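Local coordinates for protein anopheles gambiae adenosine kinase (Anopheles gambiae, PDB 3LOO) that phosphorylates adenosine to AMP with ATP as phosphate donor, as an adenosine kinase of the pfkB carbohydrate kinase family, at residues D43-Q51 against K61-L69; L154-L165 against F186-V197. All coordinates share one frame; numbering follows the deposited sequence.

Contact 1: residues D43-Q51 against K61-L69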
loop_
_atom_site.group_PDB
_atom_site.type_symbol
_atom_site.label_atom_id
_atom_site.label_comp_id
_atom_site.label_asym_id
_atom_site.label_seq_id
_atom_site.Cartn_x
_atom_site.Cartn_y
_atom_site.Cartn_z
ATOM N N ASP A 43 -10.194 25.675 -7.480
ATOM C CA ASP A 43 -9.764 26.778 -6.624
ATOM C C ASP A 43 -9.256 26.270 -5.295
ATOM O O ASP A 43 -8.340 26.858 -4.712
ATOM C CB ASP A 43 -10.877 27.826 -6.419
ATOM C CG ASP A 43 -12.195 27.199 -5.990
ATOM O OD1 ASP A 43 -12.943 27.863 -5.234
ATOM O OD2 ASP A 43 -12.478 26.049 -6.411
ATOM N N LEU A 44 -9.832 25.176 -4.799
ATOM C CA LEU A 44 -9.275 24.577 -3.577
ATOM C C LEU A 44 -7.857 24.035 -3.823
ATOM O O LEU A 44 -6.952 24.322 -3.069
ATOM C CB LEU A 44 -10.204 23.530 -2.952
ATOM C CG LEU A 44 -9.688 22.982 -1.620
ATOM C CD1 LEU A 44 -9.736 24.043 -0.541
ATOM C CD2 LEU A 44 -10.520 21.814 -1.219
ATOM N N LEU A 45 -7.673 23.287 -4.897
ATOM C CA LEU A 45 -6.334 22.816 -5.278
ATOM C C LEU A 45 -5.313 23.946 -5.449
ATOM O O LEU A 45 -4.184 23.857 -4.952
ATOM C CB LEU A 45 -6.399 22.025 -6.583
ATOM C CG LEU A 45 -7.310 20.798 -6.657
ATOM C CD1 LEU A 45 -6.867 19.938 -7.820
ATOM C CD2 LEU A 45 -7.267 19.987 -5.366
ATOM N N ASN A 46 -5.717 24.999 -6.168
ATOM C CA ASN A 46 -4.857 26.164 -6.373
ATOM C C ASN A 46 -4.504 26.820 -5.086
ATOM O O ASN A 46 -3.342 27.135 -4.864
ATOM C CB ASN A 46 -5.514 27.162 -7.314
ATOM C CG ASN A 46 -5.409 26.744 -8.757
ATOM O OD1 ASN A 46 -5.202 25.579 -9.077
ATOM N ND2 ASN A 46 -5.562 27.711 -9.651
ATOM N N LYS A 47 -5.484 26.967 -4.195
ATOM C CA LYS A 47 -5.199 27.514 -2.871
ATOM C C LYS A 47 -4.068 26.777 -2.150
ATOM O O LYS A 47 -3.316 27.383 -1.393
ATOM C CB LYS A 47 -6.454 27.500 -2.004
ATOM C CG LYS A 47 -6.299 28.190 -0.662
ATOM C CD LYS A 47 -7.642 28.214 0.082
ATOM C CE LYS A 47 -7.451 28.648 1.526
ATOM N NZ LYS A 47 -8.740 28.592 2.296
ATOM N N TYR A 48 -3.936 25.473 -2.372
ATOM C CA TYR A 48 -2.923 24.705 -1.630
ATOM C C TYR A 48 -1.739 24.201 -2.492
ATOM O O TYR A 48 -0.963 23.314 -2.065
ATOM C CB TYR A 48 -3.608 23.578 -0.839
ATOM C CG TYR A 48 -4.402 24.116 0.325
ATOM C CD1 TYR A 48 -3.771 24.570 1.472
ATOM C CD2 TYR A 48 -5.789 24.200 0.259
ATOM C CE1 TYR A 48 -4.516 25.085 2.559
ATOM C CE2 TYR A 48 -6.528 24.699 1.319
ATOM C CZ TYR A 48 -5.907 25.137 2.448
ATOM O OH TYR A 48 -6.678 25.637 3.471
ATOM N N ASP A 49 -1.599 24.790 -3.689
ATOM C CA ASP A 49 -0.517 24.491 -4.627
ATOM C C ASP A 49 -0.491 23.003 -4.905
ATOM O O ASP A 49 0.571 22.387 -4.895
ATOM C CB ASP A 49 0.834 24.943 -4.070
ATOM C CG ASP A 49 0.853 26.405 -3.726
ATOM O OD1 ASP A 49 0.182 27.172 -4.444
ATOM O OD2 ASP A 49 1.529 26.785 -2.749
ATOM N N MET A 50 -1.668 22.431 -5.140
ATOM C CA MET A 50 -1.769 21.025 -5.433
ATOM C C MET A 50 -2.123 20.844 -6.886
ATOM O O MET A 50 -2.844 21.675 -7.462
ATOM C CB MET A 50 -2.823 20.358 -4.540
ATOM C CG MET A 50 -2.360 20.222 -3.091
ATOM S SD MET A 50 -3.610 19.552 -1.995
ATOM C CE MET A 50 -3.916 17.911 -2.688
ATOM N N GLN A 51 -1.626 19.756 -7.467
ATOM C CA GLN A 51 -1.928 19.404 -8.846
ATOM C C GLN A 51 -3.079 18.426 -8.849
ATOM O O GLN A 51 -3.195 17.616 -7.936
ATOM C CB GLN A 51 -0.732 18.696 -9.497
ATOM C CG GLN A 51 0.614 19.387 -9.332
ATOM C CD GLN A 51 0.631 20.771 -9.944
ATOM O OE1 GLN A 51 -0.004 21.019 -10.978
ATOM N NE2 GLN A 51 1.353 21.691 -9.303
ATOM N N LYS A 61 2.100 24.580 4.938
ATOM C CA LYS A 61 1.088 25.341 4.225
ATOM C C LYS A 61 -0.153 24.495 3.934
ATOM O O LYS A 61 -1.202 25.024 3.598
ATOM C CB LYS A 61 1.649 25.890 2.910
ATOM C CG LYS A 61 2.198 24.840 1.916
ATOM C CD LYS A 61 2.425 25.453 0.538
ATOM C CE LYS A 61 3.153 24.467 -0.378
ATOM N NZ LYS A 61 3.322 25.008 -1.753
ATOM N N HIS A 62 -0.031 23.173 4.027
ATOM C CA HIS A 62 -1.159 22.299 3.698
ATOM C C HIS A 62 -2.054 22.109 4.913
ATOM O O HIS A 62 -3.217 21.749 4.774
ATOM C CB HIS A 62 -0.658 20.942 3.166
ATOM C CG HIS A 62 0.052 21.053 1.861
ATOM N ND1 HIS A 62 1.409 20.872 1.733
ATOM C CD2 HIS A 62 -0.402 21.381 0.630
ATOM C CE1 HIS A 62 1.761 21.077 0.478
ATOM N NE2 HIS A 62 0.676 21.380 -0.213
ATOM N N MET A 63 -1.504 22.361 6.097
ATOM C CA MET A 63 -2.178 21.998 7.333
ATOM C C MET A 63 -3.595 22.549 7.513
ATOM O O MET A 63 -4.454 21.832 8.040
ATOM C CB MET A 63 -1.333 22.344 8.555
ATOM C CG MET A 63 -0.072 21.495 8.726
ATOM S SD MET A 63 -0.264 19.706 8.507
ATOM C CE MET A 63 1.465 19.221 8.575
ATOM N N PRO A 64 -3.834 23.827 7.120
ATOM C CA PRO A 64 -5.184 24.381 7.271
ATOM C C PRO A 64 -6.206 23.719 6.375
ATOM O O PRO A 64 -7.402 23.935 6.545
ATOM C CB PRO A 64 -5.006 25.873 6.887
ATOM C CG PRO A 64 -3.534 26.149 7.219
ATOM C CD PRO A 64 -2.858 24.886 6.754
ATOM N N MET A 65 -5.749 22.927 5.411
ATOM C CA MET A 65 -6.677 22.285 4.477
ATOM C C MET A 65 -7.595 21.234 5.128
ATOM O O MET A 65 -8.763 21.077 4.720
ATOM C CB MET A 65 -5.892 21.676 3.323
ATOM C CG MET A 65 -6.741 21.153 2.205
ATOM S SD MET A 65 -5.775 20.320 0.928
ATOM C CE MET A 65 -4.648 19.281 1.910
ATOM N N TYR A 66 -7.067 20.512 6.126
ATOM C CA TYR A 66 -7.830 19.422 6.791
ATOM C C TYR A 66 -9.129 19.947 7.474
ATOM O O TYR A 66 -10.248 19.488 7.160
ATOM C CB TYR A 66 -6.904 18.598 7.720
ATOM C CG TYR A 66 -5.757 17.986 6.910
ATOM C CD1 TYR A 66 -5.978 16.871 6.099
ATOM C CD2 TYR A 66 -4.499 18.587 6.878
ATOM C CE1 TYR A 66 -4.951 16.324 5.333
ATOM C CE2 TYR A 66 -3.472 18.060 6.109
ATOM C CZ TYR A 66 -3.706 16.930 5.342
ATOM O OH TYR A 66 -2.724 16.405 4.572
ATOM N N GLN A 67 -8.997 20.962 8.327
ATOM C CA GLN A 67 -10.177 21.558 8.976
ATOM C C GLN A 67 -11.136 22.168 7.950
ATOM O O GLN A 67 -12.368 22.080 8.112
ATOM C CB GLN A 67 -9.755 22.623 9.979
ATOM C CG GLN A 67 -10.901 23.240 10.756
ATOM C CD GLN A 67 -10.497 24.474 11.556
ATOM O OE1 GLN A 67 -9.312 24.712 11.814
ATOM N NE2 GLN A 67 -11.487 25.261 11.966
ATOM N N GLU A 68 -10.577 22.787 6.903
ATOM C CA GLU A 68 -11.380 23.371 5.853
ATOM C C GLU A 68 -12.203 22.317 5.121
ATOM O O GLU A 68 -13.386 22.550 4.810
ATOM C CB GLU A 68 -10.494 24.162 4.891
ATOM C CG GLU A 68 -11.241 24.824 3.761
ATOM C CD GLU A 68 -10.392 25.805 2.955
ATOM O OE1 GLU A 68 -9.187 26.047 3.264
ATOM O OE2 GLU A 68 -10.952 26.331 1.990
ATOM N N LEU A 69 -11.588 21.155 4.848
ATOM C CA LEU A 69 -12.316 20.025 4.256
ATOM C C LEU A 69 -13.455 19.564 5.186
ATOM O O LEU A 69 -14.567 19.320 4.736
ATOM C CB LEU A 69 -11.394 18.816 3.955
ATOM C CG LEU A 69 -10.292 18.991 2.910
ATOM C CD1 LEU A 69 -9.429 17.725 2.840
ATOM C CD2 LEU A 69 -10.876 19.330 1.550
#
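The short helical segments 43-47 and 64-69 run nearly antiparallel (157°), with their axes 12.0 Å apart at closest; the CA atoms come nearest at Y48 and H62. Side chains bridge the gap, and Y48 carries most of the contact. M65 lies over one face of its ring: CB stands 3.6 Å from the ring centroid, in a CH-pi contact. M65 SD approaches the same ring obliquely, a Met-aromatic contact. M65 CG is anti to the backbone N (chi1 -172°), which carries the chain on across the ring toward CD2. On the opposite face K47 CG lies near the rim. The ring thus sits between M65 and K47.

At the far end of the ring, Y48 OH donates to E68 OE1 at 2.6 Å, nearly in line with the C-O bond. K47 NZ reaches the same oxygen at 2.8 Å on its syn side, 26° out of the carboxylate plane. Two donors thus grip OE1, and the lysine probably helps keep the carboxylate ionised. L44 CD1 packs against E68 OE2, while L44 CD2 meets L69 CD2 at 3.7 Å.

A second salt bridge closes the other end. K61 stretches out so that NZ meets the anti lone pair of D49 OD2 at 2.7 Å. D49 has positive phi and is the C-prime residue of a Schellman motif that ends its helix. M50 SD touches M65 SD at 3.7 Å, on the buried side of the contact.

The contact joins the end of helix 42-47 and the turn after it to helix 64-73 and the residues just before it, beside the five-stranded sheet. M50 rests on strands 54-57 and 147-153, and M65 and L69 rest on strand 137-144.

Contact 2: residues L154-L165 against F186-V197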
loop_
_atom_site.group_PDB
_atom_site.type_symbol
_atom_site.label_atom_id
_atom_site.label_comp_id
_atom_site.label_asym_id
_atom_site.label_seq_id
_atom_site.Cartn_x
_atom_site.Cartn_y
_atom_site.Cartn_z
ATOM N N LEU A 154 1.343 12.852 7.654
ATOM C CA LEU A 154 1.743 11.600 8.319
ATOM C C LEU A 154 1.662 11.679 9.835
ATOM O O LEU A 154 1.199 10.735 10.486
ATOM C CB LEU A 154 3.149 11.152 7.898
ATOM C CG LEU A 154 3.343 10.716 6.437
ATOM C CD1 LEU A 154 4.722 10.134 6.229
ATOM C CD2 LEU A 154 2.252 9.650 6.019
ATOM N N ALA A 155 2.139 12.795 10.389
ATOM C CA ALA A 155 2.009 13.111 11.821
ATOM C C ALA A 155 2.446 11.899 12.684
ATOM O O ALA A 155 3.619 11.533 12.613
ATOM C CB ALA A 155 0.577 13.604 12.131
ATOM N N ALA A 156 1.554 11.253 13.456
ATOM C CA ALA A 156 1.988 10.139 14.337
ATOM C C ALA A 156 2.568 8.944 13.582
ATOM O O ALA A 156 3.429 8.217 14.108
ATOM C CB ALA A 156 0.850 9.666 15.272
ATOM N N ALA A 157 2.125 8.743 12.347
ATOM C CA ALA A 157 2.713 7.646 11.541
ATOM C C ALA A 157 4.221 7.828 11.377
ATOM O O ALA A 157 4.934 6.844 11.192
ATOM C CB ALA A 157 2.037 7.505 10.183
ATOM N N ASN A 158 4.689 9.090 11.415
ATOM C CA ASN A 158 6.114 9.391 11.387
ATOM C C ASN A 158 6.841 9.110 12.704
ATOM O O ASN A 158 8.073 9.106 12.727
ATOM C CB ASN A 158 6.399 10.841 10.933
ATOM C CG ASN A 158 7.538 10.918 9.942
ATOM O OD1 ASN A 158 8.621 10.332 10.138
ATOM N ND2 ASN A 158 7.309 11.609 8.865
ATOM N N ASP A 159 6.115 8.859 13.787
ATOM C CA ASP A 159 6.762 8.526 15.047
ATOM C C ASP A 159 7.093 7.052 15.207
ATOM O O ASP A 159 7.432 6.636 16.287
ATOM C CB ASP A 159 5.915 9.011 16.234
ATOM C CG ASP A 159 5.771 10.543 16.264
ATOM O OD1 ASP A 159 6.529 11.219 15.555
ATOM O OD2 ASP A 159 4.883 11.070 16.961
ATOM N N PHE A 160 6.984 6.253 14.142
ATOM C CA PHE A 160 7.286 4.840 14.227
ATOM C C PHE A 160 8.780 4.656 14.492
ATOM O O PHE A 160 9.597 5.315 13.862
ATOM C CB PHE A 160 6.923 4.133 12.920
ATOM C CG PHE A 160 7.144 2.641 12.950
ATOM C CD1 PHE A 160 6.107 1.789 13.315
ATOM C CD2 PHE A 160 8.378 2.090 12.612
ATOM C CE1 PHE A 160 6.297 0.407 13.377
ATOM C CE2 PHE A 160 8.571 0.710 12.658
ATOM C CZ PHE A 160 7.523 -0.133 13.030
ATOM N N THR A 161 9.125 3.726 15.380
ATOM C CA THR A 161 10.542 3.436 15.655
ATOM C C THR A 161 10.842 1.951 15.553
ATOM O O THR A 161 10.009 1.120 15.934
ATOM C CB THR A 161 11.003 3.935 17.040
ATOM O OG1 THR A 161 10.175 3.356 18.052
ATOM C CG2 THR A 161 10.937 5.408 17.132
ATOM N N PRO A 162 12.053 1.610 15.067
ATOM C CA PRO A 162 12.484 0.206 14.989
ATOM C C PRO A 162 12.297 -0.541 16.308
ATOM O O PRO A 162 12.109 -1.749 16.311
ATOM C CB PRO A 162 13.976 0.317 14.662
ATOM C CG PRO A 162 14.104 1.619 13.928
ATOM C CD PRO A 162 13.050 2.537 14.474
ATOM N N GLU A 163 12.332 0.192 17.414
ATOM C CA GLU A 163 12.216 -0.401 18.728
ATOM C C GLU A 163 10.849 -1.066 18.910
ATOM O O GLU A 163 10.753 -2.073 19.591
ATOM C CB GLU A 163 12.464 0.632 19.852
ATOM C CG GLU A 163 13.053 2.037 19.455
ATOM C CD GLU A 163 14.357 1.990 18.652
ATOM O OE1 GLU A 163 15.348 1.389 19.131
ATOM O OE2 GLU A 163 14.391 2.565 17.538
ATOM N N HIS A 164 9.798 -0.522 18.286
ATOM C CA HIS A 164 8.448 -1.124 18.391
ATOM C C HIS A 164 8.467 -2.594 17.978
ATOM O O HIS A 164 7.737 -3.436 18.528
ATOM C CB HIS A 164 7.423 -0.339 17.551
ATOM C CG HIS A 164 6.018 -0.865 17.642
ATOM N ND1 HIS A 164 5.278 -0.830 18.808
ATOM C CD2 HIS A 164 5.209 -1.413 16.701
ATOM C CE1 HIS A 164 4.076 -1.338 18.582
ATOM N NE2 HIS A 164 4.008 -1.702 17.311
ATOM N N LEU A 165 9.304 -2.900 16.997
ATOM C CA LEU A 165 9.420 -4.260 16.506
ATOM C C LEU A 165 10.286 -5.150 17.402
ATOM O O LEU A 165 10.300 -6.362 17.221
ATOM C CB LEU A 165 9.952 -4.275 15.080
ATOM C CG LEU A 165 9.190 -3.463 14.030
ATOM C CD1 LEU A 165 9.882 -3.634 12.675
ATOM C CD2 LEU A 165 7.695 -3.842 13.961
ATOM N N PHE A 186 5.984 3.894 3.455
ATOM C CA PHE A 186 6.621 3.646 4.752
ATOM C C PHE A 186 8.098 4.052 4.772
ATOM O O PHE A 186 8.671 4.244 5.853
ATOM C CB PHE A 186 6.427 2.156 5.183
ATOM C CG PHE A 186 6.899 1.823 6.596
ATOM C CD1 PHE A 186 6.167 2.211 7.720
ATOM C CD2 PHE A 186 8.046 1.057 6.789
ATOM C CE1 PHE A 186 6.567 1.870 9.022
ATOM C CE2 PHE A 186 8.465 0.702 8.073
ATOM C CZ PHE A 186 7.725 1.102 9.202
ATOM N N PHE A 187 8.716 4.181 3.597
ATOM C CA PHE A 187 10.119 4.685 3.521
ATOM C C PHE A 187 10.295 6.093 4.093
ATOM O O PHE A 187 11.367 6.421 4.642
ATOM C CB PHE A 187 10.665 4.657 2.098
ATOM C CG PHE A 187 10.834 3.280 1.516
ATOM C CD1 PHE A 187 10.192 2.152 2.063
ATOM C CD2 PHE A 187 11.593 3.123 0.366
ATOM C CE1 PHE A 187 10.342 0.906 1.466
ATOM C CE2 PHE A 187 11.741 1.887 -0.220
ATOM C CZ PHE A 187 11.110 0.781 0.322
ATOM N N THR A 188 9.245 6.915 3.995
ATOM C CA THR A 188 9.246 8.263 4.594
ATOM C C THR A 188 9.494 8.130 6.085
ATOM O O THR A 188 10.187 8.953 6.704
ATOM C CB THR A 188 7.875 8.983 4.387
ATOM O OG1 THR A 188 7.573 9.007 3.003
ATOM C CG2 THR A 188 7.878 10.428 4.950
ATOM N N VAL A 189 8.949 7.060 6.665
ATOM C CA VAL A 189 8.907 6.951 8.109
ATOM C C VAL A 189 10.037 6.092 8.685
ATOM O O VAL A 189 10.614 6.459 9.696
ATOM C CB VAL A 189 7.524 6.433 8.575
ATOM C CG1 VAL A 189 7.545 6.112 10.012
ATOM C CG2 VAL A 189 6.438 7.492 8.247
ATOM N N SER A 190 10.305 4.933 8.083
ATOM C CA SER A 190 11.333 4.049 8.627
ATOM C C SER A 190 11.821 3.093 7.581
ATOM O O SER A 190 11.478 1.889 7.611
ATOM C CB SER A 190 10.796 3.242 9.841
ATOM O OG SER A 190 11.886 2.713 10.597
ATOM N N PHE A 191 12.614 3.606 6.649
ATOM C CA PHE A 191 13.233 2.742 5.662
ATOM C C PHE A 191 14.074 1.654 6.349
ATOM O O PHE A 191 14.195 0.537 5.847
ATOM C CB PHE A 191 14.110 3.527 4.657
ATOM C CG PHE A 191 14.917 2.633 3.761
ATOM C CD1 PHE A 191 14.291 1.871 2.773
ATOM C CD2 PHE A 191 16.304 2.520 3.923
ATOM C CE1 PHE A 191 15.016 1.024 1.973
ATOM C CE2 PHE A 191 17.047 1.672 3.102
ATOM C CZ PHE A 191 16.409 0.928 2.138
ATOM N N GLU A 192 14.701 2.031 7.455
ATOM C CA GLU A 192 15.618 1.171 8.204
ATOM C C GLU A 192 14.853 -0.097 8.704
ATOM O O GLU A 192 15.380 -1.206 8.666
ATOM C CB GLU A 192 16.112 2.026 9.361
ATOM C CG GLU A 192 17.224 1.540 10.227
ATOM C CD GLU A 192 17.055 2.083 11.655
ATOM O OE1 GLU A 192 16.373 3.122 11.842
ATOM O OE2 GLU A 192 17.563 1.443 12.604
ATOM N N SER A 193 13.597 0.080 9.126
ATOM C CA SER A 193 12.754 -1.062 9.538
ATOM C C SER A 193 12.397 -1.925 8.338
ATOM O O SER A 193 12.483 -3.147 8.423
ATOM C CB SER A 193 11.458 -0.608 10.223
ATOM O OG SER A 193 11.691 0.042 11.434
ATOM N N ALA A 194 12.020 -1.290 7.224
ATOM C CA ALA A 194 11.608 -2.030 6.015
ATOM C C ALA A 194 12.792 -2.872 5.532
ATOM O O ALA A 194 12.620 -4.036 5.165
ATOM C CB ALA A 194 11.163 -1.083 4.895
ATOM N N LEU A 195 13.985 -2.266 5.490
ATOM C CA LEU A 195 15.167 -2.987 5.000
ATOM C C LEU A 195 15.551 -4.159 5.940
ATOM O O LEU A 195 15.917 -5.248 5.506
ATOM C CB LEU A 195 16.355 -2.020 4.827
ATOM C CG LEU A 195 17.680 -2.625 4.378
ATOM C CD1 LEU A 195 17.494 -3.183 2.999
ATOM C CD2 LEU A 195 18.863 -1.596 4.431
ATOM N N SER A 196 15.508 -3.889 7.234
ATOM C CA SER A 196 15.865 -4.880 8.234
ATOM C C SER A 196 14.936 -6.107 8.071
ATOM O O SER A 196 15.380 -7.246 8.033
ATOM C CB SER A 196 15.714 -4.216 9.587
ATOM O OG SER A 196 15.825 -5.162 10.588
ATOM N N VAL A 197 13.648 -5.860 7.858
ATOM C CA VAL A 197 12.670 -6.947 7.703
ATOM C C VAL A 197 12.926 -7.669 6.392
ATOM O O VAL A 197 12.860 -8.896 6.348
ATOM C CB VAL A 197 11.207 -6.417 7.840
ATOM C CG1 VAL A 197 10.172 -7.403 7.265
ATOM C CG2 VAL A 197 10.922 -6.090 9.287
#
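F160 and V189 meet at the start of the F160 side chain, where CB lies 3.6 Å from V189 CG1. The chain then leaves with CG anti to the backbone N (chi1 -177°), which turns the ring toward F186. CG has F186 CE1 and CZ near it. CD2 meets F186 CZ, and S190 CB comes to it obliquely. CE2 touches F186 CZ at 3.6 Å, and S193 OG approaches it at 3.4 Å in the ring plane. CZ, at the tip, still lies near F186 CZ. The pair is a T-shaped stack: the edge of F186 points at the face of F160, with planes at 74° and centroids 5.1 Å apart.

The two serines hydrogen-bond each other, S190 OG to S193 OG at 2.8 Å, beside P162. P162 CG also packs on the carboxylate of E192. At the other end L154 CD1 presses tightly on T188 CG2 and also meets V189 CG2. L154 touches the bound bis(adenosine)-5'-tetraphosphate, so this end of the packing backs the ligand pocket.

The contact lays the loop between strand 147-153 and helix 168-176 along helix 187-203. F160 also reaches strands 100-107 and 125-131 of the nine-stranded sheet.

Overall arrangement
Contact 1 and contact 2 share no segment and do not touch; they are about 27 Å apart between centres. Contact 1 lies toward the surface, its centre about 24 Å from the centre of the chain, and joins two helices and the turns next to them beside the five-stranded sheet. Its chemistry is mixed: salt bridges at its exposed side chains, sulfur and aromatic packing beneath. Contact 2 is more buried, its centre about 14 Å from the centre of the chain, and joins a loop to a helix near the nine-stranded sheet. Apolar packing dominates there, and its hydroxyl pair lies within one segment. Strand 147-153 links them: M50 touches it, and the loop of contact 2 follows it.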